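Local coordinates for ribokinase (Thermotoga maritima, PDB 1VM7) that phosphorylates D-ribose at O-5 with ATP, probably as a magnesium chelate, to give D-ribose 5-phosphate, and works as a homodimer, at the interface of chains A and B. Coordinates in Å, arbitrary orientation; residue numbers count along the deposited sequence, not the author numbering. Chains: chain A/B, ribokinase.

Contact 1: the interface of chains A and B. Residues chain A 29, 43, 45-46; chain B 102, 105, 107, 121-122.
The two phenylalanine rings of chain B each take an aliphatic group of chain A on one face. A:Met46 CB sits over the ring of B:Phe121, 3.7 Å from its centroid and displaced toward the rim. A:Leu29 CD1 lies over the ring of B:Phe107 in the same off-centre way, 3.8 Å from the centroid. The other leucine methyl, CD2, packs against the rim atom CE1 of B:Phe107 at 3.4 Å. A:Leu29 and B:Phe107 approach from opposite directions.

A:Met46 is the main apolar plug of this dimer patch, and its side chain crosses those of both phenylalanines at about a right angle. CG points away from the backbone N (chi1 -174°), and the chain runs straight out before bending at chi3 (78°). SD thereby reaches B:Phe107 CZ at 3.8 Å and also touches B:Arg105 CD, a methylene of the arginine chain. The bend turns the terminal methyl CE toward B:Phe121 CE2 and the proline ring of B:Pro102. Thus B:Phe121 meets the methionine at both its root and its tip. Replacing B:Phe121 with an alanine would probably leave A:Met46 CB without its ring face and its tip freer to turn.

B:Pro102 closes the far end of the methionine, with CG 3.9 Å from A:Met46 CE.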
ATOM      1  N   LEU A  29       3.154  -6.172  -2.845  1.00 32.93           N
ATOM      2  CA  LEU A  29       2.841  -7.026  -1.715  1.00 33.45           C
ATOM      3  C   LEU A  29       2.790  -8.476  -2.225  1.00 33.19           C
ATOM      4  O   LEU A  29       1.905  -8.856  -2.962  1.00 33.47           O
ATOM      5  CB  LEU A  29       1.525  -6.615  -1.077  1.00 33.52           C
ATOM      6  CG  LEU A  29       1.523  -5.145  -0.670  1.00 34.69           C
ATOM      7  CD1 LEU A  29       0.127  -4.618  -0.607  1.00 34.55           C
ATOM      8  CD2 LEU A  29       2.292  -4.978   0.628  1.00 34.12           C
ATOM      9  N   ALA A  43       1.195 -10.304   4.306  1.00 35.29           N
ATOM     10  CA  ALA A  43       2.127 -10.202   3.166  1.00 35.37           C
ATOM     11  C   ALA A  43       3.391 -10.984   3.489  1.00 35.57           C
ATOM     12  O   ALA A  43       3.957 -10.872   4.585  1.00 36.35           O
ATOM     13  CB  ALA A  43       2.491  -8.743   2.843  1.00 35.41           C
ATOM     14  N   GLU A  45       6.111 -10.478   1.744  1.00 34.04           N
ATOM     15  CA  GLU A  45       7.077  -9.404   1.647  1.00 34.58           C
ATOM     16  C   GLU A  45       6.372  -8.165   1.175  1.00 33.96           C
ATOM     17  O   GLU A  45       5.345  -8.267   0.494  1.00 33.44           O
ATOM     18  CB  GLU A  45       8.172  -9.726   0.642  1.00 34.33           C
ATOM     19  CG  GLU A  45       9.114 -10.796   1.073  1.00 37.07           C
ATOM     20  CD  GLU A  45      10.303 -10.904   0.167  1.00 39.87           C
ATOM     21  OE1 GLU A  45      10.371 -10.159  -0.847  1.00 40.43           O
ATOM     22  OE2 GLU A  45      11.194 -11.721   0.497  1.00 44.82           O
ATOM     23  N   MET A  46       6.948  -7.020   1.545  1.00 33.63           N
ATOM     24  CA  MET A  46       6.615  -5.737   0.962  1.00 34.47           C
ATOM     25  C   MET A  46       7.883  -5.093   0.455  1.00 33.42           C
ATOM     26  O   MET A  46       8.862  -4.965   1.188  1.00 33.88           O
ATOM     27  CB  MET A  46       5.977  -4.799   1.967  1.00 34.41           C
ATOM     28  CG  MET A  46       5.492  -3.513   1.327  1.00 37.23           C
ATOM     29  SD  MET A  46       4.845  -2.347   2.536  1.00 36.33           S
ATOM     30  CE  MET A  46       6.337  -1.697   3.198  1.00 37.80           C
TER
ATOM     31  N   PRO B 102       9.745  -0.192   7.904  1.00 31.48           N
ATOM     32  CA  PRO B 102       8.464   0.483   7.719  1.00 30.57           C
ATOM     33  C   PRO B 102       7.495   0.139   8.860  1.00 30.14           C
ATOM     34  O   PRO B 102       7.505  -0.967   9.375  1.00 29.14           O
ATOM     35  CB  PRO B 102       7.926  -0.119   6.419  1.00 31.00           C
ATOM     36  CG  PRO B 102       9.119  -0.626   5.686  1.00 30.74           C
ATOM     37  CD  PRO B 102      10.117  -1.033   6.746  1.00 31.20           C
ATOM     38  N   ARG B 105       1.702  -2.209   8.582  1.00 32.55           N
ATOM     39  CA  ARG B 105       0.661  -1.707   7.676  1.00 33.63           C
ATOM     40  C   ARG B 105      -0.457  -2.689   7.484  1.00 33.46           C
ATOM     41  O   ARG B 105      -0.232  -3.884   7.356  1.00 33.64           O
ATOM     42  CB  ARG B 105       1.259  -1.509   6.273  1.00 33.92           C
ATOM     43  CG  ARG B 105       1.891  -0.148   6.107  1.00 35.46           C
ATOM     44  CD  ARG B 105       3.168  -0.296   5.431  1.00 35.63           C
ATOM     45  NE  ARG B 105       3.626   0.952   4.879  1.00 37.85           N
ATOM     46  CZ  ARG B 105       4.346   1.856   5.519  1.00 36.69           C
ATOM     47  NH1 ARG B 105       4.700   1.688   6.786  1.00 35.82           N
ATOM     48  NH2 ARG B 105       4.709   2.935   4.866  1.00 38.73           N
ATOM     49  N   PHE B 107      -3.279  -3.044   4.614  1.00 33.72           N
ATOM     50  CA  PHE B 107      -3.819  -2.544   3.358  1.00 34.03           C
ATOM     51  C   PHE B 107      -5.227  -3.067   3.207  1.00 34.49           C
ATOM     52  O   PHE B 107      -5.433  -4.257   3.037  1.00 35.42           O
ATOM     53  CB  PHE B 107      -2.978  -2.981   2.178  1.00 33.79           C
ATOM     54  CG  PHE B 107      -1.549  -2.558   2.267  1.00 34.16           C
ATOM     55  CD1 PHE B 107      -0.622  -3.365   2.876  1.00 32.98           C
ATOM     56  CD2 PHE B 107      -1.133  -1.341   1.740  1.00 35.10           C
ATOM     57  CE1 PHE B 107       0.703  -2.999   2.938  1.00 33.63           C
ATOM     58  CE2 PHE B 107       0.201  -0.953   1.806  1.00 34.02           C
ATOM     59  CZ  PHE B 107       1.114  -1.781   2.399  1.00 34.17           C
ATOM     60  N   PHE B 121       1.040  -6.226   6.622  1.00 32.69           N
ATOM     61  CA  PHE B 121       2.491  -6.286   6.587  1.00 32.31           C
ATOM     62  C   PHE B 121       2.998  -5.997   7.977  1.00 31.43           C
ATOM     63  O   PHE B 121       2.848  -4.887   8.435  1.00 32.11           O
ATOM     64  CB  PHE B 121       3.072  -5.256   5.614  1.00 32.81           C
ATOM     65  CG  PHE B 121       4.580  -5.235   5.596  1.00 32.68           C
ATOM     66  CD1 PHE B 121       5.287  -6.319   5.156  1.00 33.92           C
ATOM     67  CD2 PHE B 121       5.286  -4.141   6.057  1.00 34.90           C
ATOM     68  CE1 PHE B 121       6.687  -6.307   5.164  1.00 34.79           C
ATOM     69  CE2 PHE B 121       6.675  -4.134   6.041  1.00 34.53           C
ATOM     70  CZ  PHE B 121       7.366  -5.216   5.608  1.00 31.79           C
ATOM     71  N   PRO B 122       3.586  -6.986   8.641  1.00 31.05           N
ATOM     72  CA  PRO B 122       4.019  -6.842  10.031  1.00 31.15           C
ATOM     73  C   PRO B 122       4.955  -5.654  10.215  1.00 30.48           C
ATOM     74  O   PRO B 122       4.751  -4.841  11.151  1.00 31.53           O
ATOM     75  CB  PRO B 122       4.798  -8.142  10.290  1.00 30.79           C
ATOM     76  CG  PRO B 122       4.343  -9.073   9.337  1.00 31.51           C
ATOM     77  CD  PRO B 122       3.932  -8.318   8.111  1.00 31.87           C
TER

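Contact 2: the interface of chains A and B. Residues chain A 29, 31, 35, 41, 109; chain B 118-120.
The short strand 40-42 of chain A pairs in parallel with strand 116-121 of chain B. The loop residues A:Val31 and A:Thr35, and strands 24-30 and 105-110 of chain A, line the same site. The pairing extends a beta-sheet across the homodimer, as in the lid-to-lid dimers of ribokinases.

A:Gln41 forms the bridge opposite B:Ile119 and bonds to its two neighbours. The backbone N of A:Gln41 donates to the carbonyl O of B:Ile118 at 2.7 Å. B:Ile120 N donates to A:Gln41 O at 2.8 Å. These two bonds fix the register of the strands.

B:Ile119 carries most of the side-chain contact. CG1 is anti to the carbonyl carbon (chi1 -61°), and the chain then extends to place CD1 against the carboxylate of A:Glu109. The methyl CD1 is 3.6 Å from the carboxylate carbon CD of A:Glu109. It also touches A:Leu29 CD1, while CG1 packs 3.5 Å from A:Thr35 OG1.

Hydrogen bonds within chain A hold the polar groups that touch this isoleucine. A:Glu109 OE2 accepts from both the backbone N and the hydroxyl OG1 of A:Thr35, which reach it from opposite faces of the carboxylate plane. This double grip should limit rotation of the carboxylate. The side-chain amide of A:Gln41 adds a further link, with NE2 donating to A:Thr35 OG1 at 2.9 Å and the acceptor close to the amide plane.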
ATOM      1  N   LEU A  29       3.154  -6.172  -2.845  1.00 32.93           N
ATOM      2  CA  LEU A  29       2.841  -7.026  -1.715  1.00 33.45           C
ATOM      3  C   LEU A  29       2.790  -8.476  -2.225  1.00 33.19           C
ATOM      4  O   LEU A  29       1.905  -8.856  -2.962  1.00 33.47           O
ATOM      5  CB  LEU A  29       1.525  -6.615  -1.077  1.00 33.52           C
ATOM      6  CG  LEU A  29       1.523  -5.145  -0.670  1.00 34.69           C
ATOM      7  CD1 LEU A  29       0.127  -4.618  -0.607  1.00 34.55           C
ATOM      8  CD2 LEU A  29       2.292  -4.978   0.628  1.00 34.12           C
ATOM      9  N   VAL A  31       2.087 -12.229  -1.736  1.00 33.51           N
ATOM     10  CA  VAL A  31       1.167 -13.063  -0.952  1.00 33.36           C
ATOM     11  C   VAL A  31       1.126 -14.480  -1.492  1.00 32.88           C
ATOM     12  O   VAL A  31       1.523 -14.751  -2.621  1.00 32.84           O
ATOM     13  CB  VAL A  31      -0.286 -12.498  -0.914  1.00 33.05           C
ATOM     14  CG1 VAL A  31      -0.337 -11.211  -0.155  1.00 32.44           C
ATOM     15  CG2 VAL A  31      -0.855 -12.309  -2.326  1.00 34.00           C
ATOM     16  N   THR A  35      -5.835 -12.354  -1.981  1.00 32.05           N
ATOM     17  CA  THR A  35      -6.688 -12.162  -0.827  1.00 31.66           C
ATOM     18  C   THR A  35      -8.164 -12.134  -1.253  1.00 32.57           C
ATOM     19  O   THR A  35      -8.561 -11.415  -2.171  1.00 32.16           O
ATOM     20  CB  THR A  35      -6.318 -10.907  -0.028  1.00 32.11           C
ATOM     21  OG1 THR A  35      -4.896 -10.829   0.118  1.00 30.42           O
ATOM     22  CG2 THR A  35      -6.972 -10.918   1.385  1.00 29.78           C
ATOM     23  N   GLN A  41      -4.960 -11.366   5.185  1.00 32.97           N
ATOM     24  CA  GLN A  41      -3.815 -12.204   4.829  1.00 33.31           C
ATOM     25  C   GLN A  41      -2.532 -11.451   5.108  1.00 33.86           C
ATOM     26  O   GLN A  41      -2.431 -10.273   4.797  1.00 33.78           O
ATOM     27  CB  GLN A  41      -3.866 -12.568   3.338  1.00 33.05           C
ATOM     28  CG  GLN A  41      -2.758 -13.568   2.938  1.00 33.07           C
ATOM     29  CD  GLN A  41      -2.796 -14.016   1.494  1.00 32.03           C
ATOM     30  OE1 GLN A  41      -2.155 -15.015   1.137  1.00 31.84           O
ATOM     31  NE2 GLN A  41      -3.513 -13.280   0.653  1.00 25.65           N
ATOM     32  N   GLU A 109      -0.619  -6.474  -5.714  1.00 34.40           N
ATOM     33  CA  GLU A 109      -0.688  -7.752  -4.986  1.00 33.55           C
ATOM     34  C   GLU A 109      -0.278  -8.838  -5.937  1.00 33.53           C
ATOM     35  O   GLU A 109      -0.897  -8.977  -6.960  1.00 32.94           O
ATOM     36  CB  GLU A 109      -2.100  -7.978  -4.440  1.00 33.04           C
ATOM     37  CG  GLU A 109      -2.301  -9.282  -3.676  1.00 33.62           C
ATOM     38  CD  GLU A 109      -3.703  -9.420  -3.040  1.00 34.17           C
ATOM     39  OE1 GLU A 109      -4.556  -8.503  -3.171  1.00 34.67           O
ATOM     40  OE2 GLU A 109      -3.936 -10.455  -2.387  1.00 31.72           O
TER
ATOM     41  N   ILE B 118      -8.082  -7.465   3.627  1.00 32.65           N
ATOM     42  CA  ILE B 118      -6.925  -6.878   4.270  1.00 32.62           C
ATOM     43  C   ILE B 118      -5.651  -7.689   4.048  1.00 32.77           C
ATOM     44  O   ILE B 118      -5.613  -8.895   4.307  1.00 32.25           O
ATOM     45  CB  ILE B 118      -7.148  -6.743   5.821  1.00 32.86           C
ATOM     46  CG1 ILE B 118      -8.431  -5.956   6.135  1.00 32.51           C
ATOM     47  CG2 ILE B 118      -5.922  -6.132   6.496  1.00 31.40           C
ATOM     48  CD1 ILE B 118      -8.659  -5.649   7.624  1.00 32.78           C
ATOM     49  N   ILE B 119      -4.612  -6.993   3.587  1.00 32.88           N
ATOM     50  CA  ILE B 119      -3.271  -7.517   3.570  1.00 33.04           C
ATOM     51  C   ILE B 119      -2.546  -6.831   4.705  1.00 33.77           C
ATOM     52  O   ILE B 119      -2.535  -5.586   4.800  1.00 33.65           O
ATOM     53  CB  ILE B 119      -2.499  -7.254   2.263  1.00 33.06           C
ATOM     54  CG1 ILE B 119      -3.198  -7.901   1.089  1.00 34.01           C
ATOM     55  CG2 ILE B 119      -1.053  -7.815   2.363  1.00 33.06           C
ATOM     56  CD1 ILE B 119      -2.613  -7.536  -0.217  1.00 35.93           C
ATOM     57  N   ILE B 120      -1.918  -7.642   5.549  1.00 33.50           N
ATOM     58  CA  ILE B 120      -1.181  -7.125   6.684  1.00 34.66           C
ATOM     59  C   ILE B 120       0.298  -7.308   6.472  1.00 33.51           C
ATOM     60  O   ILE B 120       0.753  -8.388   6.164  1.00 33.36           O
ATOM     61  CB  ILE B 120      -1.582  -7.797   7.989  1.00 35.45           C
ATOM     62  CG1 ILE B 120      -2.912  -7.192   8.426  1.00 39.24           C
ATOM     63  CG2 ILE B 120      -0.544  -7.500   9.094  1.00 37.42           C
ATOM     64  CD1 ILE B 120      -3.523  -7.880   9.541  1.00 43.60           C
TER

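The C-alpha centres of contact 1 and contact 2 lie about 7 Å apart, so they form one continuous stretch of the dimer interface. A:Leu29 is common to both. Strand 116-121 of chain B runs through both contacts, and strand 105-110 serves contact 1 from chain B and contact 2 from chain A. Contact 1 supplies apolar side-chain packing, and contact 2 supplies backbone pairing that sets the strand register. The two-fold symmetry repeats both with the chains exchanged. The centre of contact 1 is about 18 Å from B:Asp258, the predicted catalytic base, and that of contact 2 about 25 Å from A:Asp258, so any influence on catalysis would probably be indirect.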